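Local coordinates for putative enoyl-CoA hydratase/isomerase (Mycobacterium abscessus, PDB 3RSI) that belongs to the crotonase-like enoyl-CoA hydratase/isomerase family and probably adds water to, or isomerises, the double bond of acyl-CoA substrates in lipid metabolism, at the interface of chains A and B. Numbering follows the deposited sequence. Chains: chain A/B, Putative enoyl-CoA hydratase/isomerase.

Contact 1: the interface of chains A and B. Residues chain A 122, 124-125, 127, 183; chain B 160-161, 164.
A:Asp125 and B:Thr161 meet through backbone on one side and side chain on the other, a hydroxyl against a carbonyl. The hydroxyl of B:Thr161, in the first turn of helix 160-169, donates to the carbonyl oxygen of A:Asp125: OG1 lies 2.9 Å from O, coming in from above the plane of the carbonyl, away from its lone pairs. What points the hydroxyl there is its placement opposite the backbone N (chi1 -167°), which leaves methyl CG2 turned toward the carbonyl of A:Leu183. The same OG1 also meets a water, 2.8 Å from its oxygen, that is bonded in turn to the backbone N of A:Arg127.

A:Arg127, at the start of strand 126-130, runs its extended chain past B:Thr161, with CD 3.7 Å from CB. One face of its guanidinium group carries that CB, offset toward the rim. The group's rotation is fixed within chain A. NE and NH2 approach side-on and share the carbonyl oxygen of A:Thr124, while NH1 makes a nearly straight bond (173° at the hydrogen) to the carbonyl oxygen of A:Leu183; both acceptors lie in the guanidinium plane. The terminal nitrogen NH2 comes to the CD2 rim of the B:Tyr160 ring at 3.6 Å, the two planes 31° apart, and does not stack on it.

The side chain of A:Asp125 faces B:Met164, which bends at chi2 and brings its terminal methyl CE to 3.5 Å from OD1. That carboxylate oxygen also holds a water, shared with the phenol OH of B:Tyr160; the water sits in the plane of the ring, at its edge, and is 2.6 Å from OH. Direct and water-mediated bonds thus fit the start of the B helix against the A segment leading into strand 126-130, helping to hold neighbouring subunits together in the trimer of the deposited assembly.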
loop_
_atom_site.group_PDB
_atom_site.type_symbol
_atom_site.label_atom_id
_atom_site.label_comp_id
_atom_site.label_asym_id
_atom_site.label_seq_id
_atom_site.Cartn_x
_atom_site.Cartn_y
_atom_site.Cartn_z
ATOM N N GLN A 122 -1.646 -4.731 -13.801
ATOM C CA GLN A 122 -2.280 -4.549 -12.485
ATOM C C GLN A 122 -3.367 -5.575 -12.189
ATOM O O GLN A 122 -3.787 -5.716 -11.047
ATOM C CB GLN A 122 -2.812 -3.122 -12.354
ATOM C CG GLN A 122 -1.667 -2.093 -12.308
ATOM C CD GLN A 122 -2.123 -0.713 -12.665
ATOM O OE1 GLN A 122 -2.841 -0.073 -11.901
ATOM N NE2 GLN A 122 -1.716 -0.238 -13.844
ATOM N N THR A 124 -2.797 -8.831 -13.182
ATOM C CA THR A 124 -2.059 -10.060 -12.956
ATOM C C THR A 124 -1.810 -10.191 -11.456
ATOM O O THR A 124 -1.736 -9.182 -10.733
ATOM C CB THR A 124 -0.728 -10.111 -13.744
ATOM O OG1 THR A 124 0.215 -9.193 -13.181
ATOM C CG2 THR A 124 -0.978 -9.804 -15.213
ATOM N N ASP A 125 -1.678 -11.423 -10.987
ATOM C CA ASP A 125 -1.533 -11.716 -9.566
ATOM C C ASP A 125 -0.096 -11.739 -9.093
ATOM O O ASP A 125 0.222 -11.167 -8.043
ATOM C CB ASP A 125 -2.180 -13.054 -9.259
ATOM C CG ASP A 125 -3.631 -13.091 -9.658
ATOM O OD1 ASP A 125 -4.364 -12.244 -9.137
ATOM O OD2 ASP A 125 -4.042 -13.966 -10.473
ATOM N N ARG A 127 4.086 -11.548 -10.367
ATOM C CA ARG A 127 4.796 -10.740 -11.371
ATOM C C ARG A 127 6.310 -10.903 -11.300
ATOM O O ARG A 127 6.937 -10.542 -10.306
ATOM C CB ARG A 127 4.413 -9.262 -11.213
ATOM C CG ARG A 127 2.898 -9.000 -11.394
ATOM C CD ARG A 127 2.488 -7.646 -10.875
ATOM N NE ARG A 127 1.041 -7.559 -10.663
ATOM C CZ ARG A 127 0.425 -6.522 -10.098
ATOM N NH1 ARG A 127 1.127 -5.484 -9.648
ATOM N NH2 ARG A 127 -0.894 -6.534 -9.950
ATOM N N LEU A 183 5.722 -3.098 -7.397
ATOM C CA LEU A 183 4.943 -3.301 -8.618
ATOM C C LEU A 183 5.093 -4.747 -9.133
ATOM O O LEU A 183 4.151 -5.320 -9.703
ATOM C CB LEU A 183 5.364 -2.329 -9.720
ATOM C CG LEU A 183 4.497 -2.354 -10.993
ATOM C CD1 LEU A 183 3.035 -2.067 -10.685
ATOM C CD2 LEU A 183 5.047 -1.344 -12.042
ATOM N N TYR B 160 0.156 -5.407 -3.268
ATOM C CA TYR B 160 -0.799 -6.356 -3.819
ATOM C C TYR B 160 -0.165 -7.592 -4.411
ATOM O O TYR B 160 -0.574 -8.695 -4.090
ATOM C CB TYR B 160 -1.570 -5.637 -4.908
ATOM C CG TYR B 160 -2.688 -6.397 -5.561
ATOM C CD1 TYR B 160 -3.984 -6.352 -5.033
ATOM C CD2 TYR B 160 -2.485 -7.090 -6.742
ATOM C CE1 TYR B 160 -5.038 -7.011 -5.664
ATOM C CE2 TYR B 160 -3.525 -7.745 -7.381
ATOM C CZ TYR B 160 -4.805 -7.700 -6.832
ATOM O OH TYR B 160 -5.848 -8.358 -7.460
ATOM N N THR B 161 0.819 -7.426 -5.297
ATOM C CA THR B 161 1.373 -8.610 -5.975
ATOM C C THR B 161 2.049 -9.585 -5.021
ATOM O O THR B 161 1.964 -10.794 -5.232
ATOM C CB THR B 161 2.283 -8.268 -7.182
ATOM O OG1 THR B 161 2.519 -9.462 -7.945
ATOM C CG2 THR B 161 3.612 -7.633 -6.753
ATOM N N MET B 164 -0.778 -11.352 -2.949
ATOM C CA MET B 164 -1.355 -12.382 -3.814
ATOM C C MET B 164 -0.439 -13.589 -3.919
ATOM O O MET B 164 -0.897 -14.716 -3.808
ATOM C CB MET B 164 -1.569 -11.850 -5.221
ATOM C CG MET B 164 -2.864 -11.195 -5.415
ATOM S SD MET B 164 -4.222 -12.359 -5.351
ATOM C CE MET B 164 -5.455 -11.214 -6.030
HETATM O O HOH W 1 4.557 -11.263 -7.370
HETATM O O HOH W 2 -5.184 -9.758 -9.500
#

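Contact 2: the interface of chains A and B. Residues chain A 156, 219, 222-224; chain B 152, 155, 160.
The first and last torsions of B:Lys155 deliver its ammonium group to the partner chain: CG stands between the backbone N and the carbonyl carbon (chi1 62°), and after a stretched middle section the chain turns at its end (chi4 -67°). NZ thereby arrives at the C-terminal end of helix 209-222 of chain A, a worked case of a lysine capping a helix of a neighbouring subunit. It donates to the carbonyl oxygen of A:Ile219, with NZ 2.8 Å from O, in the carbonyl plane and on a lone pair. A second bond reaches the carbonyl oxygen of A:Gly223, just past the helix, also 2.8 Å from NZ but tilted from that plane. Within its own helix, NZ bonds to the carbonyl oxygen of B:Val152 at 3.2 Å. The partial negative charge expected at a helix end would probably favour the positive charge of the lysine.

The aliphatic part of the lysine is used too. CE sits over the six-membered ring of A:Trp224, 3.8 Å from its centroid and offset toward the rim of the indole, in a CH-pi contact, while the opposite face of the indole carries CB of A:Arg156 from its own chain. The indole is therefore held between a subunit partner and a residue of its own fold. CD lies 3.9 Å from CG2 of A:Ile219, the two side chains running past each other in opposite directions. At the rim of the indole, CH2 approaches CD1 of B:Tyr160 at 4.0 Å.

A water joins the carbonyl oxygens of A:Arg156 and B:Lys155 to the backbone N of B:Tyr160. Lysine, helix end and indole together pin helix 150-157 of one subunit to helix 209-222 of the next and probably help to hold the trimer of the deposited assembly.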
loop_
_atom_site.group_PDB
_atom_site.type_symbol
_atom_site.label_atom_id
_atom_site.label_comp_id
_atom_site.label_asym_id
_atom_site.label_seq_id
_atom_site.Cartn_x
_atom_site.Cartn_y
_atom_site.Cartn_z
ATOM N N ARG A 156 -3.375 1.569 -5.217
ATOM C CA ARG A 156 -3.812 0.538 -4.273
ATOM C C ARG A 156 -2.766 -0.547 -4.154
ATOM O O ARG A 156 -2.730 -1.275 -3.156
ATOM C CB ARG A 156 -5.126 -0.125 -4.712
ATOM C CG ARG A 156 -6.269 0.818 -5.039
ATOM C CD ARG A 156 -7.530 0.084 -5.502
ATOM N NE ARG A 156 -8.606 1.055 -5.751
ATOM C CZ ARG A 156 -9.911 0.838 -5.578
ATOM N NH1 ARG A 156 -10.381 -0.342 -5.202
ATOM N NH2 ARG A 156 -10.764 1.824 -5.775
ATOM N N ILE A 219 -9.770 -12.450 -1.857
ATOM C CA ILE A 219 -8.805 -11.355 -1.894
ATOM C C ILE A 219 -9.381 -10.212 -2.733
ATOM O O ILE A 219 -9.440 -9.083 -2.269
ATOM C CB ILE A 219 -7.434 -11.804 -2.442
ATOM C CG1 ILE A 219 -6.796 -12.833 -1.516
ATOM C CG2 ILE A 219 -6.488 -10.601 -2.606
ATOM C CD1 ILE A 219 -5.727 -13.706 -2.177
ATOM N N SER A 222 -13.262 -8.839 -1.429
ATOM C CA SER A 222 -13.187 -8.097 -0.173
ATOM C C SER A 222 -12.594 -6.696 -0.386
ATOM O O SER A 222 -12.957 -5.747 0.309
ATOM C CB SER A 222 -12.405 -8.903 0.889
ATOM O OG SER A 222 -11.025 -9.054 0.574
ATOM N N GLY A 223 -11.717 -6.565 -1.380
ATOM C CA GLY A 223 -11.148 -5.288 -1.748
ATOM C C GLY A 223 -10.660 -4.522 -0.526
ATOM O O GLY A 223 -10.084 -5.107 0.386
ATOM N N TRP A 224 -10.947 -3.222 -0.505
ATOM C CA TRP A 224 -10.573 -2.338 0.602
ATOM C C TRP A 224 -11.845 -1.824 1.303
ATOM O O TRP A 224 -11.874 -0.722 1.891
ATOM C CB TRP A 224 -9.738 -1.177 0.064
ATOM C CG TRP A 224 -8.322 -1.565 -0.291
ATOM C CD1 TRP A 224 -7.209 -1.317 0.454
ATOM C CD2 TRP A 224 -7.867 -2.267 -1.468
ATOM N NE1 TRP A 224 -6.086 -1.802 -0.184
ATOM C CE2 TRP A 224 -6.457 -2.380 -1.367
ATOM C CE3 TRP A 224 -8.499 -2.781 -2.600
ATOM C CZ2 TRP A 224 -5.687 -2.997 -2.341
ATOM C CZ3 TRP A 224 -7.713 -3.401 -3.585
ATOM C CH2 TRP A 224 -6.334 -3.503 -3.440
ATOM N N VAL B 152 -8.693 -10.549 3.305
ATOM C CA VAL B 152 -9.135 -9.145 3.434
ATOM C C VAL B 152 -7.936 -8.188 3.590
ATOM O O VAL B 152 -7.819 -7.201 2.852
ATOM C CB VAL B 152 -10.052 -8.995 4.659
ATOM C CG1 VAL B 152 -10.331 -7.520 4.996
ATOM C CG2 VAL B 152 -11.374 -9.769 4.447
ATOM N N LYS B 155 -3.236 -7.620 1.405
ATOM C CA LYS B 155 -3.075 -6.680 0.290
ATOM C C LYS B 155 -3.263 -5.240 0.711
ATOM O O LYS B 155 -2.861 -4.354 -0.019
ATOM C CB LYS B 155 -4.053 -6.966 -0.862
ATOM C CG LYS B 155 -5.529 -6.813 -0.449
ATOM C CD LYS B 155 -6.466 -6.839 -1.596
ATOM C CE LYS B 155 -7.866 -6.424 -1.155
ATOM N NZ LYS B 155 -8.525 -7.410 -0.214
ATOM N N TYR B 160 0.156 -5.407 -3.268
ATOM C CA TYR B 160 -0.799 -6.356 -3.819
ATOM C C TYR B 160 -0.165 -7.592 -4.411
ATOM O O TYR B 160 -0.574 -8.695 -4.090
ATOM C CB TYR B 160 -1.570 -5.637 -4.908
ATOM C CG TYR B 160 -2.688 -6.397 -5.561
ATOM C CD1 TYR B 160 -3.984 -6.352 -5.033
ATOM C CD2 TYR B 160 -2.485 -7.090 -6.742
ATOM C CE1 TYR B 160 -5.038 -7.011 -5.664
ATOM C CE2 TYR B 160 -3.525 -7.745 -7.381
ATOM C CZ TYR B 160 -4.805 -7.700 -6.832
ATOM O OH TYR B 160 -5.848 -8.358 -7.460
HETATM O O HOH W 3 -1.296 -3.238 -2.130
#

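Contact 1 and contact 2 lie side by side in one subunit interface, the centres of their C-alpha atoms about 11 Å apart. B:Tyr160, the first residue of helix 160-169, belongs to both: its ring lies between the arginine of contact 1 and the indole of contact 2. On chain B the two patches use consecutive helices, 150-157 and 160-169; on chain A they draw on segments far apart in sequence. The short helical region of one subunit thus engages both the segment leading into strand 126-130 and the end of helix 209-222 with the loop after it, which should help to set how the two subunits are oriented.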